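Local coordinates for protein beta-galactosidase (Geobacillus stearothermophilus, PDB 4OIF) that probably hydrolyses terminal non-reducing beta-D-galactose residues from beta-D-galactosides, as a zinc-containing, trimeric member of glycoside hydrolase family 42, at residues A[105-108]-A[109-113]; A[533-536]-A[537-541]. All blocks are in the same frame, centred on the assembly; numbering follows the deposited sequence.

Contact 1: residues A[105-108]-A[109-113]; sequences LRVN and AARVR
Val-107 and Arg-113 face each other as a single backbone bridge (CA to CA 4.2 Å) at the open end of a tight reversal. Residues 108-111 form a type I turn, closed by Arg-111 N on Asn-108 O at 3.0 Å, and Asn-108 N reaches one residue further, to Val-112 O at 2.8 Å. With Arg-111 left-handed (phi 67°), this is a type I turn with a G1 beta bulge, a hairpin-like reversal in the loop between helices 95-100 and 127-144 of the TIM-barrel domain. The side chain of Asn-108 doubles the closure. Its CG sits between the backbone N and the carbonyl carbon (chi1 63°), which folds OD1 back over the turn to accept Val-112 N at 2.7 Å, so Asn-108 meets Val-112 through backbone and side chain alike. The two side chains lie side by side, and Val-112 CB rests against OD1. Beyond them, Val-112 packs on Ile-212 of the second subunit. Arg-111 bends at its second torsion and curls back, giving NH1 to Ala-109 O at 2.9 Å, while NH2 bonds Ser-208 O. The two methyls of Val-107 meet different parts of the returning segment: CG1 the Arg-111 backbone, CG2 the face of the Arg-113 guanidinium. The reversal lies beside the zinc site, with Val-107 touching the zinc ligand Cys-165; Arg-106 bonds Gly-160 O through NH2 and His-122 O through NE. Arg-113, bent twice along its chain, turns its guanidinium back across the reversal; NH1 donates to Leu-105 O at 2.6 Å, this oxygen lying in the guanidinium plane, while Val-107 CG2 sits 3.3 Å above that plane, over its centre.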
ATOM      1  N   LEU A 105      23.053 -14.300  11.293  1.00  6.64           N
ATOM      2  CA  LEU A 105      21.750 -13.710  11.013  1.00  9.61           C
ATOM      3  C   LEU A 105      21.942 -12.367  10.322  1.00  9.68           C
ATOM      4  O   LEU A 105      22.844 -11.624  10.677  1.00 16.71           O
ATOM      5  CB  LEU A 105      20.935 -13.552  12.303  1.00  9.13           C
ATOM      6  CG  LEU A 105      20.514 -14.873  12.967  1.00 17.21           C
ATOM      7  CD1 LEU A 105      19.791 -14.679  14.303  1.00  9.75           C
ATOM      8  CD2 LEU A 105      19.648 -15.710  12.021  1.00 17.18           C
ATOM      9  N   ARG A 106      21.102 -12.060   9.338  1.00 12.41           N
ATOM     10  CA  ARG A 106      21.225 -10.822   8.568  1.00  9.41           C
ATOM     11  C   ARG A 106      20.803  -9.555   9.306  1.00  9.54           C
ATOM     12  O   ARG A 106      19.939  -9.564  10.182  1.00 10.69           O
ATOM     13  CB  ARG A 106      20.399 -10.908   7.285  1.00  8.97           C
ATOM     14  CG  ARG A 106      20.956 -11.828   6.226  1.00 15.46           C
ATOM     15  CD  ARG A 106      20.014 -11.889   5.021  1.00 19.90           C
ATOM     16  NE  ARG A 106      20.645 -12.527   3.863  1.00 14.65           N
ATOM     17  CZ  ARG A 106      20.027 -12.773   2.711  1.00 18.55           C
ATOM     18  NH1 ARG A 106      18.746 -12.447   2.557  1.00 11.47           N
ATOM     19  NH2 ARG A 106      20.692 -13.348   1.710  1.00 15.80           N
ATOM     20  N   VAL A 107      21.432  -8.458   8.926  1.00  6.85           N
ATOM     21  CA  VAL A 107      20.960  -7.138   9.278  1.00  7.19           C
ATOM     22  C   VAL A 107      20.369  -6.546   8.009  1.00 13.38           C
ATOM     23  O   VAL A 107      21.084  -6.447   7.001  1.00  6.03           O
ATOM     24  CB  VAL A 107      22.100  -6.255   9.815  1.00  9.03           C
ATOM     25  CG1 VAL A 107      21.611  -4.857  10.056  1.00  4.88           C
ATOM     26  CG2 VAL A 107      22.675  -6.853  11.085  1.00  7.26           C
ATOM     27  N   ASN A 108      19.085  -6.173   8.021  1.00  8.98           N
ATOM     28  CA  ASN A 108      18.479  -5.693   6.777  1.00  9.87           C
ATOM     29  C   ASN A 108      18.934  -4.282   6.447  1.00 14.02           C
ATOM     30  O   ASN A 108      19.821  -3.739   7.116  1.00  8.31           O
ATOM     31  CB  ASN A 108      16.951  -5.763   6.812  1.00  7.09           C
ATOM     32  CG  ASN A 108      16.329  -4.881   7.876  1.00 13.78           C
ATOM     33  OD1 ASN A 108      16.975  -4.023   8.470  1.00 14.40           O
ATOM     34  ND2 ASN A 108      15.044  -5.095   8.119  1.00 10.98           N
ATOM     35  N   ALA A 109      18.341  -3.700   5.408  1.00 15.11           N
ATOM     36  CA  ALA A 109      18.759  -2.382   4.941  1.00 13.25           C
ATOM     37  C   ALA A 109      18.491  -1.315   5.997  1.00 13.34           C
ATOM     38  O   ALA A 109      19.282  -0.376   6.151  1.00 12.63           O
ATOM     39  CB  ALA A 109      18.058  -2.033   3.642  1.00 13.06           C
ATOM     40  N   ALA A 110      17.387  -1.473   6.729  1.00 13.10           N
ATOM     41  CA  ALA A 110      17.009  -0.534   7.795  1.00 11.04           C
ATOM     42  C   ALA A 110      17.811  -0.758   9.065  1.00  8.01           C
ATOM     43  O   ALA A 110      17.488  -0.197  10.100  1.00 12.63           O
ATOM     44  CB  ALA A 110      15.537  -0.647   8.101  1.00  9.21           C
ATOM     45  N   ARG A 111      18.837  -1.601   8.969  1.00  5.61           N
ATOM     46  CA  ARG A 111      19.751  -1.936  10.061  1.00  7.61           C
ATOM     47  C   ARG A 111      19.098  -2.737  11.215  1.00 16.14           C
ATOM     48  O   ARG A 111      19.616  -2.780  12.332  1.00 14.62           O
ATOM     49  CB  ARG A 111      20.420  -0.663  10.593  1.00  7.09           C
ATOM     50  CG  ARG A 111      21.102   0.195   9.502  1.00 11.12           C
ATOM     51  CD  ARG A 111      21.949  -0.656   8.556  1.00  5.16           C
ATOM     52  NE  ARG A 111      23.046   0.094   7.951  1.00  9.19           N
ATOM     53  CZ  ARG A 111      23.118   0.412   6.660  1.00 10.14           C
ATOM     54  NH1 ARG A 111      22.148   0.038   5.821  1.00  4.52           N
ATOM     55  NH2 ARG A 111      24.166   1.097   6.207  1.00  4.44           N
ATOM     56  N   VAL A 112      17.987  -3.407  10.930  1.00  8.33           N
ATOM     57  CA  VAL A 112      17.399  -4.337  11.874  1.00  6.90           C
ATOM     58  C   VAL A 112      18.053  -5.722  11.785  1.00 11.81           C
ATOM     59  O   VAL A 112      18.158  -6.313  10.701  1.00 15.87           O
ATOM     60  CB  VAL A 112      15.884  -4.490  11.637  1.00 16.23           C
ATOM     61  CG1 VAL A 112      15.293  -5.491  12.608  1.00  6.01           C
ATOM     62  CG2 VAL A 112      15.197  -3.147  11.767  1.00 15.22           C
ATOM     63  N   ARG A 113      18.498  -6.238  12.923  1.00  7.19           N
ATOM     64  CA  ARG A 113      18.961  -7.616  12.989  1.00 10.89           C
ATOM     65  C   ARG A 113      17.759  -8.565  12.968  1.00 15.97           C
ATOM     66  O   ARG A 113      16.796  -8.398  13.720  1.00 17.46           O
ATOM     67  CB  ARG A 113      19.797  -7.859  14.244  1.00  6.58           C
ATOM     68  CG  ARG A 113      20.314  -9.282  14.365  1.00  7.43           C
ATOM     69  CD  ARG A 113      21.469  -9.548  13.410  1.00 11.18           C
ATOM     70  NE  ARG A 113      22.695  -8.871  13.839  1.00 10.24           N
ATOM     71  CZ  ARG A 113      23.906  -9.109  13.337  1.00 14.26           C
ATOM     72  NH1 ARG A 113      24.076 -10.013  12.379  1.00 12.44           N
ATOM     73  NH2 ARG A 113      24.956  -8.449  13.799  1.00  5.57           N
TER

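Contact 2: residues A[533-536]-A[537-541]; sequences DTLY and PRDRN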
ATOM      1  N   ASP A 533      10.988  12.286 -24.614  1.00  8.74           N
ATOM      2  CA  ASP A 533       9.669  12.710 -24.193  1.00  7.84           C
ATOM      3  C   ASP A 533       8.993  11.605 -23.388  1.00 11.24           C
ATOM      4  O   ASP A 533       8.732  10.522 -23.923  1.00 10.64           O
ATOM      5  CB  ASP A 533       8.828  13.072 -25.409  1.00 12.97           C
ATOM      6  CG  ASP A 533       7.606  13.876 -25.052  1.00  9.38           C
ATOM      7  OD1 ASP A 533       7.623  14.599 -24.026  1.00 10.37           O
ATOM      8  OD2 ASP A 533       6.630  13.785 -25.813  1.00  9.90           O
ATOM      9  N   THR A 534       8.717  11.870 -22.111  1.00  8.77           N
ATOM     10  CA  THR A 534       8.035  10.897 -21.261  1.00  7.30           C
ATOM     11  C   THR A 534       6.546  11.208 -21.163  1.00 11.82           C
ATOM     12  O   THR A 534       6.162  12.313 -20.794  1.00 13.37           O
ATOM     13  CB  THR A 534       8.635  10.859 -19.851  1.00 10.52           C
ATOM     14  OG1 THR A 534       9.995  10.404 -19.916  1.00  4.33           O
ATOM     15  CG2 THR A 534       7.831   9.916 -18.966  1.00  8.43           C
ATOM     16  N   LEU A 535       5.708  10.226 -21.478  1.00 12.60           N
ATOM     17  CA  LEU A 535       4.274  10.470 -21.619  1.00  7.80           C
ATOM     18  C   LEU A 535       3.434   9.918 -20.474  1.00 12.76           C
ATOM     19  O   LEU A 535       3.820   8.956 -19.821  1.00  9.56           O
ATOM     20  CB  LEU A 535       3.777   9.872 -22.931  1.00  9.38           C
ATOM     21  CG  LEU A 535       4.576  10.303 -24.163  1.00 10.42           C
ATOM     22  CD1 LEU A 535       3.925   9.762 -25.417  1.00 10.80           C
ATOM     23  CD2 LEU A 535       4.677  11.823 -24.215  1.00 11.59           C
ATOM     24  N   TYR A 536       2.285  10.548 -20.239  1.00 13.64           N
ATOM     25  CA  TYR A 536       1.294  10.062 -19.280  1.00 11.53           C
ATOM     26  C   TYR A 536       0.522   8.904 -19.899  1.00 11.82           C
ATOM     27  O   TYR A 536       0.527   8.761 -21.118  1.00 14.46           O
ATOM     28  CB  TYR A 536       0.355  11.203 -18.865  1.00 10.58           C
ATOM     29  CG  TYR A 536       0.986  12.117 -17.850  1.00  9.71           C
ATOM     30  CD1 TYR A 536       1.832  13.152 -18.242  1.00  8.68           C
ATOM     31  CD2 TYR A 536       0.774  11.919 -16.496  1.00  4.56           C
ATOM     32  CE1 TYR A 536       2.432  13.980 -17.301  1.00 10.00           C
ATOM     33  CE2 TYR A 536       1.367  12.724 -15.553  1.00 11.83           C
ATOM     34  CZ  TYR A 536       2.195  13.755 -15.953  1.00 12.99           C
ATOM     35  OH  TYR A 536       2.771  14.553 -14.990  1.00 10.12           O
ATOM     36  N   PRO A 537      -0.120   8.060 -19.069  1.00 10.84           N
ATOM     37  CA  PRO A 537      -0.837   6.884 -19.589  1.00 11.23           C
ATOM     38  C   PRO A 537      -1.851   7.165 -20.702  1.00 12.78           C
ATOM     39  O   PRO A 537      -1.943   6.386 -21.647  1.00 14.11           O
ATOM     40  CB  PRO A 537      -1.544   6.341 -18.345  1.00  7.11           C
ATOM     41  CG  PRO A 537      -0.597   6.660 -17.247  1.00  5.06           C
ATOM     42  CD  PRO A 537      -0.029   8.024 -17.597  1.00  9.49           C
ATOM     43  N   ARG A 538      -2.598   8.255 -20.614  1.00  8.09           N
ATOM     44  CA  ARG A 538      -3.584   8.525 -21.650  1.00  9.05           C
ATOM     45  C   ARG A 538      -2.959   9.176 -22.890  1.00 16.68           C
ATOM     46  O   ARG A 538      -3.623   9.313 -23.916  1.00 16.71           O
ATOM     47  CB  ARG A 538      -4.708   9.408 -21.102  1.00 10.70           C
ATOM     48  CG  ARG A 538      -5.574   8.729 -20.048  1.00 11.19           C
ATOM     49  CD  ARG A 538      -6.563   9.704 -19.431  1.00 17.41           C
ATOM     50  NE  ARG A 538      -7.493   9.003 -18.546  1.00 53.10           N
ATOM     51  CZ  ARG A 538      -7.530   9.130 -17.221  1.00 63.42           C
ATOM     52  NH1 ARG A 538      -6.692   9.958 -16.596  1.00 37.97           N
ATOM     53  NH2 ARG A 538      -8.417   8.433 -16.516  1.00 49.61           N
ATOM     54  N   ASP A 539      -1.699   9.595 -22.796  1.00  8.93           N
ATOM     55  CA  ASP A 539      -1.038  10.236 -23.936  1.00 12.25           C
ATOM     56  C   ASP A 539      -0.810   9.221 -25.050  1.00 16.55           C
ATOM     57  O   ASP A 539      -0.579   8.041 -24.786  1.00 12.00           O
ATOM     58  CB  ASP A 539       0.298  10.865 -23.523  1.00 13.14           C
ATOM     59  CG  ASP A 539       0.122  12.077 -22.624  1.00 17.96           C
ATOM     60  OD1 ASP A 539      -0.993  12.642 -22.615  1.00 15.62           O
ATOM     61  OD2 ASP A 539       1.098  12.462 -21.934  1.00 10.23           O
ATOM     62  N   ARG A 540      -0.890   9.682 -26.294  1.00 10.81           N
ATOM     63  CA  ARG A 540      -0.653   8.821 -27.445  1.00 12.76           C
ATOM     64  C   ARG A 540       0.059   9.599 -28.526  1.00 11.76           C
ATOM     65  O   ARG A 540      -0.106  10.808 -28.631  1.00  6.72           O
ATOM     66  CB  ARG A 540      -1.963   8.268 -28.013  1.00 10.80           C
ATOM     67  CG  ARG A 540      -2.698   7.312 -27.111  1.00 17.20           C
ATOM     68  CD  ARG A 540      -1.979   5.982 -26.965  1.00 15.07           C
ATOM     69  NE  ARG A 540      -2.787   5.028 -26.205  1.00 21.19           N
ATOM     70  CZ  ARG A 540      -2.796   4.932 -24.875  1.00 26.14           C
ATOM     71  NH1 ARG A 540      -2.033   5.735 -24.143  1.00 19.19           N
ATOM     72  NH2 ARG A 540      -3.567   4.027 -24.273  1.00 18.87           N
ATOM     73  N   ASN A 541       0.851   8.908 -29.332  1.00  9.25           N
ATOM     74  CA  ASN A 541       1.332   9.511 -30.565  1.00  9.10           C
ATOM     75  C   ASN A 541       1.236   8.434 -31.633  1.00 10.47           C
ATOM     76  O   ASN A 541       0.530   7.439 -31.455  1.00 10.65           O
ATOM     77  CB  ASN A 541       2.767  10.062 -30.418  1.00  9.36           C
ATOM     78  CG  ASN A 541       3.044  11.290 -31.335  1.00 16.62           C
ATOM     79  OD1 ASN A 541       2.784  11.258 -32.539  1.00 15.02           O
ATOM     80  ND2 ASN A 541       3.564  12.370 -30.751  1.00 10.05           N
TER
HETATM   81  O   HOH W   1       1.385   6.765 -23.147  1.00  9.56           O
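Tyr-536 and Asp-539 send their side chains the same way, side by side, with the phenol ring and the carboxylate turned 81° against each other. OD2 of Asp-539 lies at the ring edge, in the ring plane and 3.8 Å from Tyr-536 CD1. The same oxygen accepts Tyr-536 N at 2.8 Å, the donor coming from above the carboxylate plane, and it also forms a salt bridge with Lys-335 of the third subunit. Asp-539 CG stands anti to its own carbonyl carbon (chi1 -69°), a torsion that brings the acid back over the chain it has just left and sets its CB 3.7 Å from Leu-535 CB. Main chain and side chain thus close one type I beta turn, Tyr-536 to Asp-539, where strand 527-534 of the trimerisation domain gives way to the loop before strand 541-545; Asp-539 N bonds Tyr-536 O at 2.9 Å. With alanine in place of Asp-539, the N-H of Tyr-536 and the amine of Lys-335 of the third subunit would probably lose the carboxylate oxygen they share. Pro-537 crosses the tyrosine obliquely, its CD 3.4 Å from Tyr-536 CB. A water donates to both Tyr-536 O and Asp-539 O. On Arg-540, NH1 grips two carbonyl oxygens near the guanidinium plane, Pro-537 O at 2.6 Å and Asp-539 O at 2.8 Å.

Contact 1 belongs to the TIM-barrel domain and contact 2 to the trimerisation domain; their centres are 40 Å apart and their nearest atoms about 28 Å, so neither touches the other. What they share is a turn closed by an acceptor oxygen of a side chain, and a place at subunit boundaries: Arg-111 packs on Leu-115 of the third subunit, and Asp-533 of contact 2 forms a salt bridge with Arg-338 of that subunit. Only contact 1 adjoins a metal, the Arg-113 side chain being about 6 Å from the zinc ion. Glu-158, the predicted proton donor, lies in the same domain as contact 1, whereas contact 2 lies away from these sites.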